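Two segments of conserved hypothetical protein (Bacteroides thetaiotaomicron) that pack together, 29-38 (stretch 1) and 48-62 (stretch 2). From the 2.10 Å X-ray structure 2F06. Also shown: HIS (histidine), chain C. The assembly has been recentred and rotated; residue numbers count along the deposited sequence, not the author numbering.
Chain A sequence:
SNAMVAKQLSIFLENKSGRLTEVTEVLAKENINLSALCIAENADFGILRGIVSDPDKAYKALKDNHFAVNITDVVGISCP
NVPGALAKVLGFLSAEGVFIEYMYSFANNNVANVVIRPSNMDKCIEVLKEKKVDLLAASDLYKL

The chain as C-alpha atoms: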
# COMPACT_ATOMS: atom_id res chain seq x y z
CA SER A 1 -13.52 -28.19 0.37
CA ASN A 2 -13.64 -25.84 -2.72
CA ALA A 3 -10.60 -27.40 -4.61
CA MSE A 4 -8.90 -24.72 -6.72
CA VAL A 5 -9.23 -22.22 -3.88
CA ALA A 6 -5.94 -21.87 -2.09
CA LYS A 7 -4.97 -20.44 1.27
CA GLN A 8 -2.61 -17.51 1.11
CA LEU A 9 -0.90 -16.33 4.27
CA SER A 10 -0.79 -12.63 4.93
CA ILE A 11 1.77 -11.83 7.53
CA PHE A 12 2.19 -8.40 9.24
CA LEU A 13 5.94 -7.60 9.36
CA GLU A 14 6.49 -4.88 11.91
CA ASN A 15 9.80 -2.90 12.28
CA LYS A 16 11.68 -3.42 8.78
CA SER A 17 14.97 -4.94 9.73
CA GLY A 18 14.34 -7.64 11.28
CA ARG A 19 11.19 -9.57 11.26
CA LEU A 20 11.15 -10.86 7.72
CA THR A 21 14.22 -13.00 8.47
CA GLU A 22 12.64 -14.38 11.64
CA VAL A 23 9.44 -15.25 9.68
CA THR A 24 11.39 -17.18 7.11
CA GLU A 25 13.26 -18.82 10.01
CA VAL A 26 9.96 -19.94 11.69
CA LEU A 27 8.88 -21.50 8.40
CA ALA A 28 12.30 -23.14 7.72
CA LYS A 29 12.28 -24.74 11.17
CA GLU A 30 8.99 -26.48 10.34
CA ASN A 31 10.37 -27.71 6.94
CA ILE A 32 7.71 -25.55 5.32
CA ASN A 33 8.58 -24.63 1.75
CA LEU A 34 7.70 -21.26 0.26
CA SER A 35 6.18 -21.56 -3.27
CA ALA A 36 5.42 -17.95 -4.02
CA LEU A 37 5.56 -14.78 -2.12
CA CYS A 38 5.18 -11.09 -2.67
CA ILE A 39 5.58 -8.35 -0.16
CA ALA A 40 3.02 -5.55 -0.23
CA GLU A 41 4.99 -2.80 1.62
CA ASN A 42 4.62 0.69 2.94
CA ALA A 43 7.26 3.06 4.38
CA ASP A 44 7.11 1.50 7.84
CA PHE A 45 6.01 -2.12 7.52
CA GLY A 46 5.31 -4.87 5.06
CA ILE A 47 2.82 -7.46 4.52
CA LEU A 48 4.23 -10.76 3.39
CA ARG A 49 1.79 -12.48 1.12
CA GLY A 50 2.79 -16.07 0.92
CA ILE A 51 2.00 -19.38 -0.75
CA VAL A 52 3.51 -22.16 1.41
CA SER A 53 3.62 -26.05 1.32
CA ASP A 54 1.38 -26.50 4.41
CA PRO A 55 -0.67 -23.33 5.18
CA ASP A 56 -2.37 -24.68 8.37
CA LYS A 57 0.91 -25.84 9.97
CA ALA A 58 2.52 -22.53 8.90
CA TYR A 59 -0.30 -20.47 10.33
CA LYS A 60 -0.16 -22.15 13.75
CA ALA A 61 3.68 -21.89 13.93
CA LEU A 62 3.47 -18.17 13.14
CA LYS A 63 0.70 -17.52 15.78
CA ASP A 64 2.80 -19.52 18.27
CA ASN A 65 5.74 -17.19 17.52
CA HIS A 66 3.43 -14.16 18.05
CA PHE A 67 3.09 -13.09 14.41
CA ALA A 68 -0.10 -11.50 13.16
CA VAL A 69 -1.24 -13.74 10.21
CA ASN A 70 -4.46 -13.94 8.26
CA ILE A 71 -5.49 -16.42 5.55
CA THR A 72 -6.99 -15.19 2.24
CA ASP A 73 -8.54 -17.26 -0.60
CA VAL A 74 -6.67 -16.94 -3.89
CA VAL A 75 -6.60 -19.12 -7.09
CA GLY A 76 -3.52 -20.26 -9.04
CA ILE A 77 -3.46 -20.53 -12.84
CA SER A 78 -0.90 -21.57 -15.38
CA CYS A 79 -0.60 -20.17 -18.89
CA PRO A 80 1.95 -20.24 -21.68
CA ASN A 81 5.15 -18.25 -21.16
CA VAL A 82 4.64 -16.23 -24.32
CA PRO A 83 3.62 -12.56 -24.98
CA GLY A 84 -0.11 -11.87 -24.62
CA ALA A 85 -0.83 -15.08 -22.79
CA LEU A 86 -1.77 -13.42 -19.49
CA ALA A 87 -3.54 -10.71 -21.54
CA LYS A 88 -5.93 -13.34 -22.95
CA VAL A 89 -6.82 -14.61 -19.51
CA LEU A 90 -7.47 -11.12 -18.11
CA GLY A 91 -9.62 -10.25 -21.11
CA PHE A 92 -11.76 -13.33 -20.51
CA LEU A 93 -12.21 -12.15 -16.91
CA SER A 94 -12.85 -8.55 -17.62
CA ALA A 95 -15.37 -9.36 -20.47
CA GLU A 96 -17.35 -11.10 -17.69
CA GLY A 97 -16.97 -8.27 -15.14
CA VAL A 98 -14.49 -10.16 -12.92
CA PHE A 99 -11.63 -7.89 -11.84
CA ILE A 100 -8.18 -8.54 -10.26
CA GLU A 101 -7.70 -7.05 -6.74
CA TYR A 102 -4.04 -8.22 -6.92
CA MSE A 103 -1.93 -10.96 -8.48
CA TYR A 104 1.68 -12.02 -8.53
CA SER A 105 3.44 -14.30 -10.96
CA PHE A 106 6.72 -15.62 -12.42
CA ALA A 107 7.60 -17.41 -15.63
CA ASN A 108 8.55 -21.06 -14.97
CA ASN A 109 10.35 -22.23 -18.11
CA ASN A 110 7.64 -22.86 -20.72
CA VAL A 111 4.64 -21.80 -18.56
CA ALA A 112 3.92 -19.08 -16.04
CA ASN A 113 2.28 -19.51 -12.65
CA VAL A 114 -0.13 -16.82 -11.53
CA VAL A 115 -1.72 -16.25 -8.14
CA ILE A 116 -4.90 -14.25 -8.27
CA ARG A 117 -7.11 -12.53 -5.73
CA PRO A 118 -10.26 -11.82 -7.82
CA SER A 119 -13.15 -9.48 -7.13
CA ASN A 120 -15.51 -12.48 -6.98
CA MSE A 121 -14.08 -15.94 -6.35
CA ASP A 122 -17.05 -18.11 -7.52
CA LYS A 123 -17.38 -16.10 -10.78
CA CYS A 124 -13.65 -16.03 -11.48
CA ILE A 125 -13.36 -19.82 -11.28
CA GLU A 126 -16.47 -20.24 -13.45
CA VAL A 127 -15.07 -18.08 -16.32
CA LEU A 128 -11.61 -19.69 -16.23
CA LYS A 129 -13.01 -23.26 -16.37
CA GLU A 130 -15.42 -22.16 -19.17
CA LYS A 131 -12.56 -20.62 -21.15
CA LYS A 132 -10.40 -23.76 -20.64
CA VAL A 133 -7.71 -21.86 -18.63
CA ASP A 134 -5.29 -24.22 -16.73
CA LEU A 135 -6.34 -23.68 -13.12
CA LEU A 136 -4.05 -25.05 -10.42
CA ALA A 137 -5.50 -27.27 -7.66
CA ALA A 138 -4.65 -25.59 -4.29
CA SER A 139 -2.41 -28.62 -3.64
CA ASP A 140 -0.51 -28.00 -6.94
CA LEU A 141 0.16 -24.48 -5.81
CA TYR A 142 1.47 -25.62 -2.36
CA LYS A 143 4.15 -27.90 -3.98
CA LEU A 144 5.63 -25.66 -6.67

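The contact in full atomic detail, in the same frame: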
# COMPACT_ATOMS: atom_id res chain seq x y z
N LYS A 29 12.15 -23.82 10.05
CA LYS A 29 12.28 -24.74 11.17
C LYS A 29 11.20 -25.85 11.10
O LYS A 29 11.40 -26.98 11.60
CB LYS A 29 12.20 -23.98 12.49
CG LYS A 29 11.96 -24.86 13.72
CD LYS A 29 12.37 -24.15 15.03
CE LYS A 29 13.86 -24.41 15.47
NZ LYS A 29 14.23 -25.81 16.00
N GLU A 30 10.06 -25.53 10.47
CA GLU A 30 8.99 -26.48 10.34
C GLU A 30 9.09 -27.35 9.06
O GLU A 30 8.20 -28.22 8.81
CB GLU A 30 7.61 -25.78 10.41
CG GLU A 30 7.26 -24.92 11.65
CD GLU A 30 7.42 -25.60 13.02
OE1 GLU A 30 8.35 -26.41 13.21
OE2 GLU A 30 6.62 -25.32 13.95
N ASN A 31 10.16 -27.13 8.27
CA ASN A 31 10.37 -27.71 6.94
C ASN A 31 9.17 -27.36 6.05
O ASN A 31 8.63 -28.21 5.34
CB ASN A 31 10.58 -29.24 6.99
CG ASN A 31 11.37 -29.81 5.75
OD1 ASN A 31 10.89 -30.73 5.03
ND2 ASN A 31 12.57 -29.28 5.53
N ILE A 32 8.76 -26.08 6.14
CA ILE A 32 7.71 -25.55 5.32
C ILE A 32 8.38 -24.82 4.20
O ILE A 32 9.20 -23.92 4.41
CB ILE A 32 6.66 -24.73 6.11
CG1 ILE A 32 5.82 -25.64 7.01
CG2 ILE A 32 5.59 -24.08 5.14
CD1 ILE A 32 4.97 -24.94 8.08
N ASN A 33 8.08 -25.28 2.98
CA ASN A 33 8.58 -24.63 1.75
C ASN A 33 7.69 -23.45 1.32
O ASN A 33 6.43 -23.53 1.29
CB ASN A 33 8.66 -25.64 0.57
CG ASN A 33 9.61 -25.19 -0.55
OD1 ASN A 33 10.76 -24.86 -0.29
ND2 ASN A 33 9.12 -25.16 -1.79
N LEU A 34 8.36 -22.40 0.88
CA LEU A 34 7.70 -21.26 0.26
C LEU A 34 7.60 -21.50 -1.25
O LEU A 34 8.58 -21.78 -1.89
CB LEU A 34 8.54 -20.03 0.57
CG LEU A 34 8.66 -19.57 2.05
CD1 LEU A 34 9.79 -18.55 2.20
CD2 LEU A 34 7.39 -18.90 2.50
N SER A 35 6.41 -21.39 -1.82
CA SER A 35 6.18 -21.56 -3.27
C SER A 35 6.22 -20.27 -4.04
O SER A 35 6.64 -20.23 -5.19
CB SER A 35 4.79 -22.14 -3.48
OG SER A 35 4.91 -23.50 -3.29
N ALA A 36 5.70 -19.25 -3.40
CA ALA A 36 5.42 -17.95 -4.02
C ALA A 36 5.22 -16.97 -2.90
O ALA A 36 4.48 -17.23 -1.92
CB ALA A 36 4.17 -17.99 -4.88
N LEU A 37 5.84 -15.82 -3.04
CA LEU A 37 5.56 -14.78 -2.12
C LEU A 37 5.71 -13.41 -2.78
O LEU A 37 6.27 -13.29 -3.88
CB LEU A 37 6.42 -14.92 -0.88
CG LEU A 37 7.90 -14.93 -1.08
CD1 LEU A 37 8.30 -13.57 -1.73
CD2 LEU A 37 8.55 -15.19 0.30
N CYS A 38 5.24 -12.39 -2.09
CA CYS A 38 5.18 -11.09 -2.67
C CYS A 38 5.02 -10.25 -1.41
O CYS A 38 4.23 -10.57 -0.51
CB CYS A 38 3.94 -11.03 -3.57
SG CYS A 38 3.72 -9.48 -4.20
N LEU A 48 3.85 -9.62 4.17
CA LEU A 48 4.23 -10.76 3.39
C LEU A 48 3.01 -11.56 2.99
O LEU A 48 2.36 -12.19 3.83
CB LEU A 48 5.23 -11.64 4.12
CG LEU A 48 5.81 -12.88 3.39
CD1 LEU A 48 6.59 -12.44 2.12
CD2 LEU A 48 6.77 -13.64 4.34
N ARG A 49 2.75 -11.57 1.70
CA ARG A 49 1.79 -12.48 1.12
C ARG A 49 2.51 -13.72 0.63
O ARG A 49 3.53 -13.61 -0.07
CB ARG A 49 1.17 -11.79 -0.04
CG ARG A 49 0.18 -10.83 0.38
CD ARG A 49 -0.40 -10.09 -0.92
NE ARG A 49 -1.40 -9.14 -0.41
CZ ARG A 49 -1.72 -8.01 -1.01
NH1 ARG A 49 -1.17 -7.68 -2.21
NH2 ARG A 49 -2.61 -7.26 -0.40
N GLY A 50 1.99 -14.88 0.96
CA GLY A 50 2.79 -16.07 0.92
C GLY A 50 1.96 -17.28 0.53
O GLY A 50 0.92 -17.53 1.12
N ILE A 51 2.45 -18.00 -0.47
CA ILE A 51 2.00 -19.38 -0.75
C ILE A 51 3.02 -20.37 -0.18
O ILE A 51 4.18 -20.35 -0.57
CB ILE A 51 1.74 -19.62 -2.27
CG1 ILE A 51 0.72 -18.59 -2.78
CG2 ILE A 51 1.26 -21.07 -2.49
CD1 ILE A 51 -0.73 -18.87 -2.46
N VAL A 52 2.60 -21.20 0.79
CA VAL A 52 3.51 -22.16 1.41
C VAL A 52 3.05 -23.64 1.18
O VAL A 52 1.93 -23.87 0.70
CB VAL A 52 3.68 -21.88 2.93
CG1 VAL A 52 4.21 -20.41 3.14
CG2 VAL A 52 2.35 -22.13 3.70
N SER A 53 3.91 -24.61 1.55
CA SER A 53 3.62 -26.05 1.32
C SER A 53 2.54 -26.67 2.24
O SER A 53 1.88 -27.66 1.88
CB SER A 53 4.89 -26.88 1.39
OG SER A 53 5.53 -26.68 2.63
N ASP A 54 2.37 -26.08 3.43
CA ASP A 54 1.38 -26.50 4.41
C ASP A 54 0.83 -25.25 5.13
O ASP A 54 1.36 -24.85 6.18
CB ASP A 54 2.01 -27.55 5.37
CG ASP A 54 1.02 -28.13 6.36
OD1 ASP A 54 -0.07 -27.54 6.58
OD2 ASP A 54 1.36 -29.19 6.98
N PRO A 55 -0.22 -24.60 4.56
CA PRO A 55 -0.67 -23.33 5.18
C PRO A 55 -1.18 -23.42 6.63
O PRO A 55 -0.92 -22.51 7.41
CB PRO A 55 -1.73 -22.78 4.20
CG PRO A 55 -2.14 -23.89 3.37
CD PRO A 55 -0.97 -24.92 3.34
N ASP A 56 -1.82 -24.52 7.01
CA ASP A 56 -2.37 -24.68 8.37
C ASP A 56 -1.25 -24.84 9.42
O ASP A 56 -1.31 -24.23 10.49
CB ASP A 56 -3.37 -25.83 8.45
CG ASP A 56 -4.61 -25.62 7.55
OD1 ASP A 56 -5.03 -24.45 7.26
OD2 ASP A 56 -5.17 -26.65 7.15
N LYS A 57 -0.25 -25.65 9.09
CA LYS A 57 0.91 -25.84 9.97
C LYS A 57 1.68 -24.51 10.08
O LYS A 57 2.10 -24.12 11.18
CB LYS A 57 1.83 -26.94 9.44
CG LYS A 57 2.89 -27.30 10.40
CD LYS A 57 3.53 -28.62 10.05
CE LYS A 57 5.00 -28.41 9.99
NZ LYS A 57 5.68 -29.65 10.36
N ALA A 58 1.86 -23.83 8.94
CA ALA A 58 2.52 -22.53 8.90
C ALA A 58 1.81 -21.48 9.71
O ALA A 58 2.47 -20.79 10.54
CB ALA A 58 2.67 -22.04 7.50
N TYR A 59 0.51 -21.36 9.51
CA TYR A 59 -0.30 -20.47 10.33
C TYR A 59 -0.16 -20.69 11.85
O TYR A 59 -0.01 -19.75 12.63
CB TYR A 59 -1.77 -20.57 9.93
CG TYR A 59 -2.76 -19.74 10.74
CD1 TYR A 59 -3.06 -18.45 10.35
CD2 TYR A 59 -3.44 -20.29 11.82
CE1 TYR A 59 -3.96 -17.70 11.01
CE2 TYR A 59 -4.34 -19.54 12.52
CZ TYR A 59 -4.60 -18.24 12.09
OH TYR A 59 -5.52 -17.46 12.72
N LYS A 60 -0.23 -21.93 12.30
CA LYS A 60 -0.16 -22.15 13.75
C LYS A 60 1.25 -21.87 14.33
O LYS A 60 1.36 -21.34 15.44
CB LYS A 60 -0.69 -23.56 14.07
CG LYS A 60 -0.47 -24.03 15.47
CD LYS A 60 -0.75 -25.53 15.59
CE LYS A 60 -0.10 -26.11 16.85
NZ LYS A 60 -0.47 -25.19 17.96
N ALA A 61 2.30 -22.21 13.57
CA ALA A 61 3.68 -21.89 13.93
C ALA A 61 3.91 -20.35 14.08
O ALA A 61 4.48 -19.85 15.09
CB ALA A 61 4.64 -22.47 12.87
N LEU A 62 3.43 -19.61 13.09
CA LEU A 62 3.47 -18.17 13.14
C LEU A 62 2.71 -17.57 14.32
O LEU A 62 3.29 -16.73 15.00
CB LEU A 62 3.02 -17.59 11.79
CG LEU A 62 4.10 -17.91 10.75
CD1 LEU A 62 3.54 -17.79 9.27
CD2 LEU A 62 5.28 -16.98 10.98
N HIS C . 11.33 -22.72 -1.55
CA HIS C . 12.47 -21.93 -0.96
C HIS C . 12.37 -21.51 0.48
O HIS C . 11.57 -21.96 1.28
CB HIS C . 12.85 -20.71 -1.81
CG HIS C . 11.74 -19.71 -2.07
ND1 HIS C . 10.70 -19.95 -2.96
CD2 HIS C . 11.59 -18.42 -1.67
CE1 HIS C . 9.93 -18.87 -3.05
NE2 HIS C . 10.46 -17.93 -2.28
OXT HIS C . 13.14 -20.62 0.88

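Antiparallel pairing of strand 48-52 with strand 34-38 and packing of the helix that follows bury 775 Å² between the two stretches. Leu48 opens the contact, its CD1 lying 3.8 Å from Leu37 CD2. Arg49 and Cys38 form a hydrogen-bonded pair, Arg49 N to Cys38 O at 2.8 Å and Cys38 N to Arg49 O at 2.9 Å; the end of the arginine side chain leads away to partners elsewhere in the structure. Gly50 faces Leu37 in a non-hydrogen-bonded pair, where its CA makes a CA-H...O contact with Ala36 O (3.5 Å). At Ile51 the ladder bulges: Ile51 N donates to Ala36 O (2.6 Å), while Ile51 O accepts from Ser35 N (2.8 Å) and, weakly, from Ala36 N (3.4 Å), so one carbonyl serves two successive amides and the register slips by one. Val52 then pairs with Leu34, CG1 to Leu34 CD2 at 3.6 Å. Ser53 brackets Asn33, its N donating to Asn33 O (2.8 Å) and its OG accepting from Asn33 N (2.9 Å); Asn33 OD1 separately accepts from the histidine ligand's N (2.5 Å). Asp54 caps the helix, OD1 accepting from Lys57 N (3.1 Å). Lys57 NZ reaches Glu30 O in a weak hydrogen bond (3.3 Å), and Ala58 CB packs against Ile32 CD1 (3.7 Å). Ala61 CB closes the contact, 3.6 Å from Glu30 OE2.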